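PDB 4UA1: regulatory protein from Bacillus megaterium, which probably represses the mercury-resistance operon without mercury and activates it once the DNA-bound dimer takes up mercury(II). Local coordinates for residues 48-52 / 68-73; 58-64 / 89-93. All coordinates share one frame; numbering follows the deposited sequence.

Interaction 1 of 2, residues 48-52 / 68-73; sequences RLHFI and LLGVVD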
ATOM      1  N   ARG B  48     -18.205 -15.991  -5.882  1.00 32.99           N
ATOM      2  CA  ARG B  48     -18.006 -14.576  -6.163  1.00 31.47           C
ATOM      3  C   ARG B  48     -17.064 -13.964  -5.139  1.00 34.06           C
ATOM      4  O   ARG B  48     -16.236 -13.114  -5.455  1.00 37.54           O
ATOM      5  CB  ARG B  48     -19.322 -13.813  -6.193  1.00 40.76           C
ATOM      6  CG  ARG B  48     -19.107 -12.355  -6.558  1.00 34.59           C
ATOM      7  CD  ARG B  48     -20.386 -11.640  -6.905  1.00 38.06           C
ATOM      8  NE  ARG B  48     -20.648 -11.765  -8.336  1.00 50.56           N
ATOM      9  CZ  ARG B  48     -20.914 -10.754  -9.154  1.00 39.95           C
ATOM     10  NH1 ARG B  48     -20.995  -9.511  -8.697  1.00 37.62           N
ATOM     11  NH2 ARG B  48     -21.133 -10.998 -10.433  1.00 49.04           N
ATOM     12  N   LEU B  49     -17.197 -14.407  -3.904  1.00 30.33           N
ATOM     13  CA  LEU B  49     -16.338 -13.947  -2.844  1.00 30.73           C
ATOM     14  C   LEU B  49     -14.901 -14.475  -2.982  1.00 34.63           C
ATOM     15  O   LEU B  49     -13.956 -13.753  -2.642  1.00 40.03           O
ATOM     16  CB  LEU B  49     -16.942 -14.344  -1.501  1.00 34.49           C
ATOM     17  CG  LEU B  49     -16.360 -13.744  -0.225  1.00 30.34           C
ATOM     18  CD1 LEU B  49     -16.365 -12.262  -0.346  1.00 29.15           C
ATOM     19  CD2 LEU B  49     -17.161 -14.198   1.006  1.00 31.40           C
ATOM     20  N   HIS B  50     -14.720 -15.713  -3.457  1.00 30.04           N
ATOM     21  CA  HIS B  50     -13.361 -16.200  -3.781  1.00 37.61           C
ATOM     22  C   HIS B  50     -12.737 -15.307  -4.828  1.00 33.45           C
ATOM     23  O   HIS B  50     -11.611 -14.822  -4.668  1.00 28.69           O
ATOM     24  CB  HIS B  50     -13.352 -17.647  -4.300  1.00 33.22           C
ATOM     25  CG  HIS B  50     -13.318 -18.675  -3.220  1.00 44.33           C
ATOM     26  ND1 HIS B  50     -12.310 -18.735  -2.284  1.00 54.77           N
ATOM     27  CD2 HIS B  50     -14.189 -19.664  -2.900  1.00 47.52           C
ATOM     28  CE1 HIS B  50     -12.553 -19.726  -1.444  1.00 52.22           C
ATOM     29  NE2 HIS B  50     -13.688 -20.303  -1.792  1.00 47.40           N
ATOM     30  N   PHE B  51     -13.507 -15.102  -5.897  1.00 29.96           N
ATOM     31  CA  PHE B  51     -13.100 -14.299  -7.029  1.00 30.27           C
ATOM     32  C   PHE B  51     -12.638 -12.905  -6.544  1.00 38.26           C
ATOM     33  O   PHE B  51     -11.554 -12.412  -6.910  1.00 26.12           O
ATOM     34  CB  PHE B  51     -14.278 -14.182  -8.003  1.00 30.63           C
ATOM     35  CG  PHE B  51     -13.969 -13.406  -9.255  1.00 32.28           C
ATOM     36  CD1 PHE B  51     -12.727 -13.508  -9.871  1.00 34.97           C
ATOM     37  CD2 PHE B  51     -14.919 -12.570  -9.814  1.00 30.40           C
ATOM     38  CE1 PHE B  51     -12.439 -12.793 -11.019  1.00 30.32           C
ATOM     39  CE2 PHE B  51     -14.645 -11.853 -10.964  1.00 33.28           C
ATOM     40  CZ  PHE B  51     -13.402 -11.958 -11.563  1.00 41.26           C
ATOM     41  N   ILE B  52     -13.446 -12.293  -5.682  1.00 27.03           N
ATOM     42  CA  ILE B  52     -13.156 -10.953  -5.215  1.00 32.66           C
ATOM     43  C   ILE B  52     -11.896 -10.940  -4.351  1.00 28.45           C
ATOM     44  O   ILE B  52     -10.996 -10.106  -4.537  1.00 26.10           O
ATOM     45  CB  ILE B  52     -14.350 -10.390  -4.438  1.00 26.84           C
ATOM     46  CG1 ILE B  52     -15.487 -10.065  -5.406  1.00 27.86           C
ATOM     47  CG2 ILE B  52     -13.953  -9.153  -3.679  1.00 25.73           C
ATOM     48  CD1 ILE B  52     -16.802  -9.890  -4.731  1.00 40.32           C
ATOM     49  N   LEU B  68     -15.392  -3.597 -12.777  1.00 23.77           N
ATOM     50  CA  LEU B  68     -15.179  -4.839 -13.502  1.00 27.78           C
ATOM     51  C   LEU B  68     -16.395  -5.732 -13.389  1.00 40.59           C
ATOM     52  O   LEU B  68     -16.889  -6.235 -14.392  1.00 29.04           O
ATOM     53  CB  LEU B  68     -13.931  -5.554 -12.965  1.00 23.74           C
ATOM     54  CG  LEU B  68     -13.519  -6.964 -13.417  1.00 29.50           C
ATOM     55  CD1 LEU B  68     -12.034  -7.231 -13.138  1.00 24.04           C
ATOM     56  CD2 LEU B  68     -14.345  -8.052 -12.726  1.00 24.60           C
ATOM     57  N   LEU B  69     -16.875  -5.922 -12.167  1.00 24.74           N
ATOM     58  CA  LEU B  69     -18.016  -6.782 -11.953  1.00 26.66           C
ATOM     59  C   LEU B  69     -19.269  -6.250 -12.650  1.00 38.69           C
ATOM     60  O   LEU B  69     -20.053  -7.031 -13.186  1.00 39.29           O
ATOM     61  CB  LEU B  69     -18.274  -6.972 -10.458  1.00 33.81           C
ATOM     62  CG  LEU B  69     -17.418  -8.009  -9.726  1.00 33.05           C
ATOM     63  CD1 LEU B  69     -17.797  -8.053  -8.247  1.00 26.42           C
ATOM     64  CD2 LEU B  69     -17.592  -9.383 -10.376  1.00 26.68           C
ATOM     65  N   GLY B  70     -19.446  -4.929 -12.673  1.00 34.22           N
ATOM     66  CA  GLY B  70     -20.574  -4.367 -13.398  1.00 28.52           C
ATOM     67  C   GLY B  70     -20.549  -4.714 -14.873  1.00 33.54           C
ATOM     68  O   GLY B  70     -21.555  -5.162 -15.464  1.00 45.64           O
ATOM     69  N   VAL B  71     -19.380  -4.502 -15.469  1.00 28.76           N
ATOM     70  CA  VAL B  71     -19.160  -4.785 -16.883  1.00 33.80           C
ATOM     71  C   VAL B  71     -19.336  -6.272 -17.213  1.00 37.75           C
ATOM     72  O   VAL B  71     -20.142  -6.634 -18.078  1.00 37.23           O
ATOM     73  CB  VAL B  71     -17.761  -4.292 -17.321  1.00 40.84           C
ATOM     74  CG1 VAL B  71     -17.479  -4.648 -18.756  1.00 24.82           C
ATOM     75  CG2 VAL B  71     -17.678  -2.787 -17.142  1.00 28.55           C
ATOM     76  N   VAL B  72     -18.611  -7.145 -16.522  1.00 42.11           N
ATOM     77  CA  VAL B  72     -18.703  -8.563 -16.843  1.00 37.75           C
ATOM     78  C   VAL B  72     -20.134  -9.052 -16.645  1.00 39.27           C
ATOM     79  O   VAL B  72     -20.681  -9.745 -17.499  1.00 43.49           O
ATOM     80  CB  VAL B  72     -17.756  -9.441 -15.981  1.00 23.89           C
ATOM     81  CG1 VAL B  72     -17.909 -10.909 -16.364  1.00 25.11           C
ATOM     82  CG2 VAL B  72     -16.305  -8.994 -16.131  1.00 27.14           C
ATOM     83  N   ASP B  73     -20.766  -8.648 -15.549  1.00 31.97           N
ATOM     84  CA  ASP B  73     -22.150  -9.061 -15.308  1.00 37.28           C
ATOM     85  C   ASP B  73     -23.101  -8.592 -16.405  1.00 41.72           C
ATOM     86  O   ASP B  73     -24.049  -9.294 -16.736  1.00 44.07           O
ATOM     87  CB  ASP B  73     -22.650  -8.547 -13.956  1.00 41.28           C
ATOM     88  CG  ASP B  73     -21.994  -9.264 -12.771  1.00 56.52           C
ATOM     89  OD1 ASP B  73     -21.396 -10.350 -12.982  1.00 56.36           O
ATOM     90  OD2 ASP B  73     -22.057  -8.728 -11.628  1.00 48.25           O
TER

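Interaction 2 of 2, residues 58-64 / 89-93; sequences LGFTLNE and KIEDI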
ATOM      1  N   LEU B  58      -4.469  -9.879  -6.163  1.00 27.46           N
ATOM      2  CA  LEU B  58      -3.790  -9.606  -7.424  1.00 27.51           C
ATOM      3  C   LEU B  58      -3.631  -8.114  -7.666  1.00 35.11           C
ATOM      4  O   LEU B  58      -3.169  -7.712  -8.734  1.00 27.01           O
ATOM      5  CB  LEU B  58      -4.551 -10.232  -8.592  1.00 26.84           C
ATOM      6  CG  LEU B  58      -4.535 -11.760  -8.621  1.00 29.31           C
ATOM      7  CD1 LEU B  58      -5.416 -12.289  -9.722  1.00 27.22           C
ATOM      8  CD2 LEU B  58      -3.131 -12.285  -8.764  1.00 29.22           C
ATOM      9  N   GLY B  59      -4.046  -7.292  -6.705  1.00 26.30           N
ATOM     10  CA  GLY B  59      -3.808  -5.869  -6.801  1.00 26.28           C
ATOM     11  C   GLY B  59      -4.910  -5.030  -7.398  1.00 25.09           C
ATOM     12  O   GLY B  59      -4.696  -3.850  -7.668  1.00 25.41           O
ATOM     13  N   PHE B  60      -6.078  -5.618  -7.653  1.00 27.66           N
ATOM     14  CA  PHE B  60      -7.250  -4.808  -8.007  1.00 25.79           C
ATOM     15  C   PHE B  60      -7.797  -4.151  -6.738  1.00 23.98           C
ATOM     16  O   PHE B  60      -7.988  -4.833  -5.730  1.00 24.22           O
ATOM     17  CB  PHE B  60      -8.373  -5.640  -8.618  1.00 23.15           C
ATOM     18  CG  PHE B  60      -8.076  -6.263  -9.940  1.00 23.03           C
ATOM     19  CD1 PHE B  60      -8.664  -5.772 -11.089  1.00 33.29           C
ATOM     20  CD2 PHE B  60      -7.316  -7.413 -10.026  1.00 23.65           C
ATOM     21  CE1 PHE B  60      -8.449  -6.396 -12.317  1.00 22.39           C
ATOM     22  CE2 PHE B  60      -7.089  -8.022 -11.235  1.00 23.70           C
ATOM     23  CZ  PHE B  60      -7.669  -7.521 -12.380  1.00 23.02           C
ATOM     24  N   THR B  61      -8.092  -2.856  -6.796  1.00 25.08           N
ATOM     25  CA  THR B  61      -8.747  -2.156  -5.680  1.00 25.99           C
ATOM     26  C   THR B  61     -10.196  -2.537  -5.655  1.00 34.86           C
ATOM     27  O   THR B  61     -10.706  -3.044  -6.660  1.00 26.15           O
ATOM     28  CB  THR B  61      -8.709  -0.650  -5.812  1.00 25.78           C
ATOM     29  OG1 THR B  61      -9.626  -0.283  -6.855  1.00 25.80           O
ATOM     30  CG2 THR B  61      -7.305  -0.152  -6.128  1.00 26.62           C
ATOM     31  N   LEU B  62     -10.862  -2.305  -4.524  1.00 26.51           N
ATOM     32  CA  LEU B  62     -12.288  -2.592  -4.416  1.00 25.14           C
ATOM     33  C   LEU B  62     -13.087  -1.848  -5.496  1.00 30.34           C
ATOM     34  O   LEU B  62     -14.012  -2.381  -6.097  1.00 30.31           O
ATOM     35  CB  LEU B  62     -12.823  -2.203  -3.042  1.00 25.70           C
ATOM     36  CG  LEU B  62     -12.896  -3.294  -1.976  1.00 37.68           C
ATOM     37  CD1 LEU B  62     -13.504  -2.706  -0.705  1.00 38.41           C
ATOM     38  CD2 LEU B  62     -13.652  -4.567  -2.428  1.00 29.70           C
ATOM     39  N   ASN B  63     -12.692  -0.613  -5.754  1.00 27.47           N
ATOM     40  CA  ASN B  63     -13.337   0.199  -6.757  1.00 27.36           C
ATOM     41  C   ASN B  63     -13.253  -0.391  -8.147  1.00 28.33           C
ATOM     42  O   ASN B  63     -14.268  -0.518  -8.841  1.00 35.14           O
ATOM     43  CB  ASN B  63     -12.715   1.583  -6.748  1.00 39.91           C
ATOM     44  CG  ASN B  63     -13.557   2.582  -7.454  1.00 41.90           C
ATOM     45  OD1 ASN B  63     -13.173   3.089  -8.507  1.00 37.77           O
ATOM     46  ND2 ASN B  63     -14.732   2.862  -6.901  1.00 41.41           N
ATOM     47  N   GLU B  64     -12.039  -0.768  -8.540  1.00 25.64           N
ATOM     48  CA  GLU B  64     -11.814  -1.471  -9.796  1.00 24.69           C
ATOM     49  C   GLU B  64     -12.654  -2.739  -9.884  1.00 24.37           C
ATOM     50  O   GLU B  64     -13.235  -3.061 -10.924  1.00 24.11           O
ATOM     51  CB  GLU B  64     -10.339  -1.804  -9.952  1.00 26.59           C
ATOM     52  CG  GLU B  64      -9.502  -0.559  -9.996  1.00 41.23           C
ATOM     53  CD  GLU B  64      -8.022  -0.802 -10.216  1.00 35.27           C
ATOM     54  OE1 GLU B  64      -7.487  -1.846  -9.767  1.00 28.49           O
ATOM     55  OE2 GLU B  64      -7.403   0.104 -10.817  1.00 33.23           O
ATOM     56  N   LYS B  89      -4.687  -4.505 -15.771  1.00 23.01           N
ATOM     57  CA  LYS B  89      -4.098  -4.741 -14.470  1.00 26.84           C
ATOM     58  C   LYS B  89      -2.586  -4.970 -14.588  1.00 21.98           C
ATOM     59  O   LYS B  89      -1.818  -4.419 -13.793  1.00 21.58           O
ATOM     60  CB  LYS B  89      -4.772  -5.910 -13.759  1.00 20.87           C
ATOM     61  CG  LYS B  89      -4.266  -6.129 -12.316  1.00 19.93           C
ATOM     62  CD  LYS B  89      -4.031  -4.819 -11.519  1.00 19.88           C
ATOM     63  CE  LYS B  89      -5.315  -4.035 -11.297  1.00 35.85           C
ATOM     64  NZ  LYS B  89      -5.156  -2.789 -10.456  1.00 24.75           N
ATOM     65  N   ILE B  90      -2.169  -5.768 -15.571  1.00 22.19           N
ATOM     66  CA  ILE B  90      -0.750  -5.975 -15.804  1.00 22.76           C
ATOM     67  C   ILE B  90      -0.052  -4.620 -15.936  1.00 23.34           C
ATOM     68  O   ILE B  90       0.981  -4.373 -15.305  1.00 23.04           O
ATOM     69  CB  ILE B  90      -0.497  -6.861 -17.054  1.00 24.14           C
ATOM     70  CG1 ILE B  90      -1.029  -8.289 -16.810  1.00 23.65           C
ATOM     71  CG2 ILE B  90       0.999  -6.873 -17.462  1.00 25.29           C
ATOM     72  CD1 ILE B  90      -1.084  -9.177 -18.082  1.00 25.18           C
ATOM     73  N   GLU B  91      -0.661  -3.735 -16.725  1.00 24.30           N
ATOM     74  CA  GLU B  91      -0.101  -2.411 -16.978  1.00 25.22           C
ATOM     75  C   GLU B  91      -0.097  -1.535 -15.712  1.00 24.16           C
ATOM     76  O   GLU B  91       0.857  -0.768 -15.458  1.00 24.41           O
ATOM     77  CB  GLU B  91      -0.862  -1.768 -18.136  1.00 26.82           C
ATOM     78  CG  GLU B  91      -0.526  -2.466 -19.470  1.00 34.55           C
ATOM     79  CD  GLU B  91      -1.425  -2.081 -20.659  1.00 38.88           C
ATOM     80  OE1 GLU B  91      -2.246  -1.143 -20.528  1.00 41.50           O
ATOM     81  OE2 GLU B  91      -1.297  -2.731 -21.732  1.00 31.61           O
ATOM     82  N   ASP B  92      -1.121  -1.701 -14.874  1.00 32.75           N
ATOM     83  CA  ASP B  92      -1.169  -0.975 -13.601  1.00 27.17           C
ATOM     84  C   ASP B  92      -0.033  -1.425 -12.659  1.00 23.84           C
ATOM     85  O   ASP B  92       0.689  -0.606 -12.074  1.00 23.83           O
ATOM     86  CB  ASP B  92      -2.533  -1.176 -12.922  1.00 29.04           C
ATOM     87  CG  ASP B  92      -2.721  -0.280 -11.704  1.00 42.85           C
ATOM     88  OD1 ASP B  92      -2.534   0.947 -11.844  1.00 41.98           O
ATOM     89  OD2 ASP B  92      -3.051  -0.792 -10.610  1.00 46.04           O
ATOM     90  N   ILE B  93       0.131  -2.733 -12.531  1.00 24.30           N
ATOM     91  CA  ILE B  93       1.192  -3.284 -11.711  1.00 23.73           C
ATOM     92  C   ILE B  93       2.535  -2.797 -12.220  1.00 24.49           C
ATOM     93  O   ILE B  93       3.444  -2.528 -11.427  1.00 24.19           O
ATOM     94  CB  ILE B  93       1.180  -4.828 -11.696  1.00 42.15           C
ATOM     95  CG1 ILE B  93      -0.182  -5.365 -11.232  1.00 30.35           C
ATOM     96  CG2 ILE B  93       2.305  -5.354 -10.808  1.00 23.20           C
ATOM     97  CD1 ILE B  93      -0.565  -4.933  -9.865  1.00 30.60           C
TER

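Interaction 1 of 2, residues 48-52 / 68-73
In the DNA-binding domain of this MerR-family regulator, helix 44-57 and helix 62-74 pack as a helical pair, and Arg48 of the first reaches across to Asp73 and Leu69 of the second. The short segments run closer to antiparallel than parallel, at 131°, with their axes 13.3 Å apart, so long side chains have to bridge the gap. Arg48 does so with CG anti to the backbone N (chi1 -177°) and a bend at chi3 that presents the guanidinium end to the carboxylate of Asp73. The two charged planes lie nearly coplanar, 23° apart. Of the bonds in this salt bridge, the one from Arg48 NH2 to Asp73 OD2 (2.7 Å) is the straightest; it lies close to the guanidinium plane and uses the syn lone pair of OD2. The others, NH2 to OD1 and NH1 to OD2, are weak. One guanidinium face is covered by Leu69 CD2, off toward the rim, which lays an apolar branch against the ion pair. Leu69 CD2 also meets the edge of the Phe51 ring, 3.9 Å from Phe51 CE2, while Leu68 CD2 approaches the ring obliquely near Phe51 CZ. Phe51 also packs on Met82 of helix 78-112 and on Leu129 of the second subunit, so this apolar layer continues to the long helix and to the second subunit. One helical turn on from Arg48, Ile52 meets the other branch of Leu69 at about a right angle, Ile52 CD1 lying 4.1 Å from Leu69 CD1.

Interaction 2 of 2, residues 58-64 / 89-93
A capping box at the start of helix 62-74 and the Schellman motif that ends helix 44-57 together form the polar site that receives Lys89 of the long helix 78-112. Lys89 is buried, and bends at chi2 (40°) and chi3 (64°) fold its chain over the Phe60 ring toward these two helix ends. Lys89 CE lies over one face of the Phe60 ring in a CH-pi contact, 3.8 Å from the centroid, and Lys89 CG comes within 3.6 Å of Phe60 CE2. The ammonium itself makes an off-centre cation-pi contact on the same ring. Three acceptors hold Lys89 NZ: Glu64 OE1 at 2.6 Å, through its syn lone pair; Gly59 O, met from above the carbonyl plane; and Asp92 OD2, one turn further along the helix of Lys89. The two carboxylates therefore share one cation, which probably offsets the repulsion between Glu64 OE2 and Asp92 OD2, 4.4 Å apart. Glu64 OE1 also accepts from Thr61 N, while Thr61 OG1 accepts from Glu64 N in an almost straight bond (175°). The capping box thus helps to position the carboxylate that binds Lys89. Gly59, with positive phi, turns the chain between the two helices and brings its backbone close to the long helix. From the second subunit, Leu107 packs on Lys89 and Ile93, so the site adjoins the dimer interface. Beside Gly59, Ile93 CD1 approaches Leu58 O to 4.0 Å.

In the fold
From the N terminus the chain passes helix 18-22, then enters helix 44-57, turns through residues 58-61 into helix 62-74, and continues into the long helix 78-112. Interaction 1 closes the loop between helices 44-57 and 62-74; interaction 2 starts within that loop and closes onto the long helix, so the two cross along the sequence. Both use helix 62-74, interaction 1 at its C-terminal end and interaction 2 at its N-terminal end, and their centres are 13 Å apart. They meet where Leu68 CD1 touches Phe60 CE1 at 3.8 Å. Interaction 1 joins two helices of the DNA-binding domain, interaction 2 joins the turn between them to the long helix, and both touch the second subunit.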